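Local coordinates for protein succinylglutamate desuccinylase/aspartoacylase (Ruegeria sp. TM1040, PDB 3NA6) that probably hydrolyses the amide bond of an N-acylated amino acid, releasing the acyl group, at residues 182-187 against 249-254. Residues are numbered along the deposited sequence; the frame is centred on the assembly and turned at random.
Sequences YSVQLL and VTLDMP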
loop_
_atom_site.group_PDB
_atom_site.type_symbol
_atom_site.label_atom_id
_atom_site.label_comp_id
_atom_site.label_asym_id
_atom_site.label_seq_id
_atom_site.Cartn_x
_atom_site.Cartn_y
_atom_site.Cartn_z
ATOM N N TYR A 182 24.579 22.497 -24.872
ATOM C CA TYR A 182 23.821 22.272 -26.107
ATOM C C TYR A 182 22.691 23.300 -26.208
ATOM O O TYR A 182 22.174 23.774 -25.196
ATOM C CB TYR A 182 23.238 20.853 -26.206
ATOM C CG TYR A 182 24.260 19.774 -26.349
ATOM C CD1 TYR A 182 24.961 19.324 -25.243
ATOM C CD2 TYR A 182 24.528 19.199 -27.584
ATOM C CE1 TYR A 182 25.892 18.341 -25.347
ATOM C CE2 TYR A 182 25.463 18.203 -27.698
ATOM C CZ TYR A 182 26.150 17.788 -26.576
ATOM O OH TYR A 182 27.086 16.794 -26.666
ATOM N N SER A 183 22.360 23.642 -27.443
ATOM C CA SER A 183 21.336 24.633 -27.776
ATOM C C SER A 183 20.372 24.019 -28.768
ATOM O O SER A 183 20.804 23.341 -29.707
ATOM C CB SER A 183 21.989 25.860 -28.412
ATOM O OG SER A 183 22.697 26.608 -27.455
ATOM N N VAL A 184 19.082 24.256 -28.541
ATOM C CA VAL A 184 18.006 23.758 -29.397
ATOM C C VAL A 184 16.943 24.821 -29.651
ATOM O O VAL A 184 16.628 25.609 -28.763
ATOM C CB VAL A 184 17.220 22.609 -28.743
ATOM C CG1 VAL A 184 16.556 21.788 -29.838
ATOM C CG2 VAL A 184 18.100 21.760 -27.842
ATOM N N GLN A 185 16.394 24.830 -30.859
ATOM C CA GLN A 185 15.151 25.532 -31.152
ATOM C C GLN A 185 14.247 24.511 -31.846
ATOM O O GLN A 185 14.627 23.962 -32.892
ATOM C CB GLN A 185 15.394 26.691 -32.099
ATOM C CG GLN A 185 14.171 27.559 -32.317
ATOM C CD GLN A 185 14.442 28.713 -33.246
ATOM O OE1 GLN A 185 15.057 28.536 -34.285
ATOM N NE2 GLN A 185 13.961 29.904 -32.883
ATOM N N LEU A 186 13.052 24.299 -31.296
ATOM C CA LEU A 186 12.158 23.237 -31.754
ATOM C C LEU A 186 10.679 23.640 -31.679
ATOM O O LEU A 186 10.275 24.406 -30.808
ATOM C CB LEU A 186 12.363 22.020 -30.858
ATOM C CG LEU A 186 11.991 22.266 -29.383
ATOM C CD1 LEU A 186 10.646 21.664 -29.131
ATOM C CD2 LEU A 186 12.974 21.667 -28.410
ATOM N N LEU A 187 9.882 23.074 -32.574
ATOM C CA LEU A 187 8.441 23.178 -32.514
ATOM C C LEU A 187 7.951 22.184 -31.491
ATOM O O LEU A 187 8.306 21.038 -31.555
ATOM C CB LEU A 187 7.855 22.843 -33.888
ATOM C CG LEU A 187 6.338 22.925 -34.046
ATOM C CD1 LEU A 187 5.769 24.353 -33.766
ATOM C CD2 LEU A 187 6.022 22.468 -35.462
ATOM N N VAL A 249 26.909 23.518 -28.560
ATOM C CA VAL A 249 26.624 22.694 -29.736
ATOM C C VAL A 249 25.148 22.863 -30.074
ATOM O O VAL A 249 24.284 22.607 -29.233
ATOM C CB VAL A 249 26.993 21.185 -29.487
ATOM C CG1 VAL A 249 26.408 20.300 -30.584
ATOM C CG2 VAL A 249 28.540 21.027 -29.400
ATOM N N THR A 250 24.843 23.302 -31.287
ATOM C CA THR A 250 23.442 23.426 -31.703
ATOM C C THR A 250 22.979 22.139 -32.350
ATOM O O THR A 250 23.675 21.589 -33.237
ATOM C CB THR A 250 23.238 24.583 -32.668
ATOM O OG1 THR A 250 23.420 25.790 -31.940
ATOM C CG2 THR A 250 21.834 24.575 -33.279
ATOM N N LEU A 251 21.816 21.655 -31.894
ATOM C CA LEU A 251 21.174 20.466 -32.456
ATOM C C LEU A 251 20.158 20.850 -33.527
ATOM O O LEU A 251 19.357 21.761 -33.306
ATOM C CB LEU A 251 20.455 19.673 -31.374
ATOM C CG LEU A 251 21.302 19.082 -30.243
ATOM C CD1 LEU A 251 20.404 18.402 -29.224
ATOM C CD2 LEU A 251 22.382 18.081 -30.769
ATOM N N ASP A 252 20.192 20.170 -34.682
ATOM C CA ASP A 252 19.169 20.375 -35.720
ATOM C C ASP A 252 17.828 20.068 -35.134
ATOM O O ASP A 252 17.748 19.300 -34.169
ATOM C CB ASP A 252 19.369 19.494 -36.946
ATOM C CG ASP A 252 20.303 20.110 -37.961
ATOM O OD1 ASP A 252 20.672 21.297 -37.804
ATOM O OD2 ASP A 252 20.671 19.399 -38.922
HETATM N N MSE A 253 16.793 20.695 -35.697
HETATM C CA MSE A 253 15.419 20.525 -35.222
HETATM C C MSE A 253 15.209 19.082 -34.857
HETATM O O MSE A 253 14.951 18.266 -35.739
HETATM C CB MSE A 253 14.373 20.917 -36.298
HETATM C CG MSE A 253 13.507 22.137 -35.939
HETATM SE SE MSE A 253 11.551 21.810 -35.893
HETATM C CE MSE A 253 11.365 20.640 -34.324
ATOM N N PRO A 254 15.361 18.743 -33.563
ATOM C CA PRO A 254 14.865 17.412 -33.274
ATOM C C PRO A 254 13.361 17.565 -33.360
ATOM O O PRO A 254 12.821 18.619 -32.976
ATOM C CB PRO A 254 15.346 17.129 -31.833
ATOM C CG PRO A 254 15.911 18.434 -31.312
ATOM C CD PRO A 254 15.630 19.514 -32.337
HETATM O O HOH W 1 18.176 24.017 -32.813
#
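Tyr182 and Val249 lie side by side, pointing the same way from two neighbouring parallel strands. From the tyrosine CB, 3.7 Å from Val249 O, the side chain runs alongside the valine; CG, set beside the backbone N by chi1 (-67°), stays near the same oxygen, and the CD2-CE2 side of the ring meets CB and CG1 of Val249, with CE2 to CG1 at 3.7 Å. CD2 of the ring lies 4.0 Å from Leu251 CD2; Val249 CG1 and Leu251 CD2 both approach the ring obliquely. An alanine in place of Tyr182 would probably leave Val249 CG1 and Leu251 CD2 without the ring they pack on and open a gap beside them.

Two backbone bonds join the segments: Ser183 N donates to Val249 O (2.8 Å) and Leu251 N to Ser183 O (2.9 Å). After Leu251 the direct pairing ends as residues 249-254 bow away at Asp252, and a water takes over, accepting from Gln185 N and donating to Leu251 O. Met253, a selenomethionine, and Pro254 are both poorly ordered; the approach of Pro254 to Val184 is doubtful, while Met253 brings its CE to the backbone of Leu186 and Leu187.

Strand 249-250 forms one edge of the mixed sheet within this chain, next to strand 182-186 of the catalytic domain. Amide pairing at the first residues passes to a water bridge and apolar cover, where Leu187 N is buried without a polar partner, 3.3 Å from Met253 CE, consistent with residues 253-254 being less well held.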